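Local atomic coordinates of putative phosphinothricin n-acetyltransferase (Acinetobacter baylyi, PDB entry 2JLM), a protein that probably transfers the acetyl group of acetyl-CoA to the amino group of L-methionine sulfoximine and L-methionine sulfone, as a member of the GNAT acetyltransferase family. Residues L22-I27 with A50-T55. Sequence-based numbering, arbitrary orientation.
Sequences LEILEI and AAWFAT
The rings of Trp52 and Phe53, neighbours on one helix, meet edge to face and together receive Ile24 of the other helix. Trp52 brings its benzo edge over one face of the Phe53 ring, with CE3 standing 3.7 Å above the plane and over the ring centre; seen from the indole, Phe53 CD1 lies in its plane, at its edge. Ile24 reaches both rings obliquely. Its CD1 meets the far end of the phenyl ring, 3.6 Å from Phe53 CZ and 4.1 Å from Phe53 CE2, while Trp52 CZ3 receives both CG2 and CD1 of Ile24, each at 4.1 Å. The two branches are placed by the torsions: CG2 lies anti to the backbone N and CG1 beside it (chi1 -76°), with CD1 then carried out on an extended chain (chi2 180°). Ile24 and Phe53 approach from opposite directions, whereas Trp52 crosses Ile24 at about a right angle. The helix backbones are well separated, the closest CA atoms, those of Ile24 and Phe53, being 10.3 Å apart, and the side chains bridge the distance. Helices 17-34 and 46-58 follow each other in the chain, between the first two strands of the GNAT fold. Ile24 also rests on Leu73 and Phe76 of strand 73-81, and both rings touch Ile63 of strand 63-68, so the contact belongs to the packing of this helical pair against the sheet. Only carbon atoms touch between the two segments, and the buried surface is just 119 Å², which implies a small hydrophobic junction held by shape and van der Waals contact, without directional polar bonds.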
loop_
_atom_site.group_PDB
_atom_site.type_symbol
_atom_site.label_atom_id
_atom_site.label_comp_id
_atom_site.label_asym_id
_atom_site.label_seq_id
_atom_site.Cartn_x
_atom_site.Cartn_y
_atom_site.Cartn_z
ATOM N N LEU D 22 -15.733 13.123 13.312
ATOM C CA LEU D 22 -16.865 13.706 14.025
ATOM C C LEU D 22 -18.160 13.481 13.269
ATOM O O LEU D 22 -19.132 12.987 13.838
ATOM C CB LEU D 22 -16.659 15.199 14.309
ATOM C CG LEU D 22 -17.644 15.809 15.322
ATOM C CD1 LEU D 22 -17.023 16.972 16.076
ATOM C CD2 LEU D 22 -18.948 16.236 14.660
ATOM N N GLU D 23 -18.172 13.840 11.988
ATOM C CA GLU D 23 -19.350 13.622 11.143
ATOM C C GLU D 23 -19.762 12.151 11.091
ATOM O O GLU D 23 -20.938 11.825 11.253
ATOM C CB GLU D 23 -19.113 14.149 9.729
ATOM C CG GLU D 23 -19.447 15.614 9.568
ATOM C CD GLU D 23 -19.134 16.125 8.184
ATOM O OE1 GLU D 23 -20.080 16.539 7.482
ATOM O OE2 GLU D 23 -17.945 16.100 7.796
ATOM N N ILE D 24 -18.795 11.269 10.856
ATOM C CA ILE D 24 -19.058 9.835 10.884
ATOM C C ILE D 24 -19.662 9.434 12.236
ATOM O O ILE D 24 -20.661 8.710 12.303
ATOM C CB ILE D 24 -17.781 9.014 10.569
ATOM C CG1 ILE D 24 -17.489 9.066 9.068
ATOM C CG2 ILE D 24 -17.943 7.572 11.026
ATOM C CD1 ILE D 24 -16.267 8.304 8.652
ATOM N N LEU D 25 -19.085 9.936 13.317
ATOM C CA LEU D 25 -19.610 9.612 14.638
ATOM C C LEU D 25 -21.068 10.047 14.797
ATOM O O LEU D 25 -21.851 9.370 15.458
ATOM C CB LEU D 25 -18.739 10.215 15.737
ATOM C CG LEU D 25 -19.236 10.047 17.175
ATOM C CD1 LEU D 25 -19.365 8.581 17.547
ATOM C CD2 LEU D 25 -18.300 10.758 18.132
ATOM N N GLU D 26 -21.437 11.162 14.177
ATOM C CA GLU D 26 -22.782 11.709 14.346
ATOM C C GLU D 26 -23.786 10.930 13.507
ATOM O O GLU D 26 -24.955 10.774 13.881
ATOM C CB GLU D 26 -22.824 13.193 13.958
ATOM C CG GLU D 26 -21.700 14.048 14.541
ATOM C CD GLU D 26 -21.952 14.483 15.975
ATOM O OE1 GLU D 26 -20.964 14.729 16.703
ATOM O OE2 GLU D 26 -23.133 14.584 16.372
ATOM N N ILE D 27 -23.324 10.446 12.362
ATOM C CA ILE D 27 -24.169 9.680 11.459
ATOM C C ILE D 27 -24.451 8.304 12.080
ATOM O O ILE D 27 -25.600 7.851 12.142
ATOM C CB ILE D 27 -23.515 9.611 10.062
ATOM C CG1 ILE D 27 -23.562 11.005 9.425
ATOM C CG2 ILE D 27 -24.201 8.593 9.167
ATOM C CD1 ILE D 27 -22.530 11.246 8.356
ATOM N N ALA D 50 -12.273 5.935 17.324
ATOM C CA ALA D 50 -10.852 5.998 16.990
ATOM C C ALA D 50 -10.288 4.603 16.727
ATOM O O ALA D 50 -9.405 4.428 15.883
ATOM C CB ALA D 50 -10.073 6.693 18.100
ATOM N N ALA D 51 -10.795 3.615 17.459
ATOM C CA ALA D 51 -10.417 2.225 17.229
ATOM C C ALA D 51 -10.999 1.777 15.899
ATOM O O ALA D 51 -10.317 1.151 15.086
ATOM C CB ALA D 51 -10.922 1.338 18.357
ATOM N N TRP D 52 -12.271 2.108 15.693
ATOM C CA TRP D 52 -12.949 1.868 14.425
ATOM C C TRP D 52 -12.058 2.302 13.266
ATOM O O TRP D 52 -11.823 1.530 12.341
ATOM C CB TRP D 52 -14.274 2.629 14.398
ATOM C CG TRP D 52 -15.199 2.301 13.253
ATOM C CD1 TRP D 52 -16.079 1.259 13.180
ATOM C CD2 TRP D 52 -15.364 3.049 12.042
ATOM N NE1 TRP D 52 -16.770 1.303 11.992
ATOM C CE2 TRP D 52 -16.351 2.394 11.278
ATOM C CE3 TRP D 52 -14.771 4.206 11.528
ATOM C CZ2 TRP D 52 -16.754 2.855 10.031
ATOM C CZ3 TRP D 52 -15.176 4.663 10.285
ATOM C CH2 TRP D 52 -16.156 3.990 9.552
ATOM N N PHE D 53 -11.545 3.528 13.316
ATOM C CA PHE D 53 -10.687 3.991 12.234
ATOM C C PHE D 53 -9.426 3.145 12.137
ATOM O O PHE D 53 -8.958 2.833 11.040
ATOM C CB PHE D 53 -10.356 5.475 12.378
ATOM C CG PHE D 53 -11.421 6.377 11.833
ATOM C CD1 PHE D 53 -12.388 6.913 12.668
ATOM C CD2 PHE D 53 -11.473 6.667 10.482
ATOM C CE1 PHE D 53 -13.377 7.736 12.168
ATOM C CE2 PHE D 53 -12.462 7.491 9.973
ATOM C CZ PHE D 53 -13.414 8.027 10.817
ATOM N N ALA D 54 -8.904 2.749 13.294
ATOM C CA ALA D 54 -7.670 1.973 13.351
ATOM C C ALA D 54 -7.833 0.634 12.642
ATOM O O ALA D 54 -7.014 0.258 11.796
ATOM C CB ALA D 54 -7.235 1.768 14.797
ATOM N N THR D 55 -8.898 -0.079 12.990
ATOM C CA THR D 55 -9.211 -1.362 12.366
ATOM C C THR D 55 -9.222 -1.256 10.844
ATOM O O THR D 55 -8.638 -2.088 10.141
ATOM C CB THR D 55 -10.566 -1.905 12.869
ATOM O OG1 THR D 55 -10.469 -2.196 14.270
ATOM C CG2 THR D 55 -10.968 -3.179 12.110
#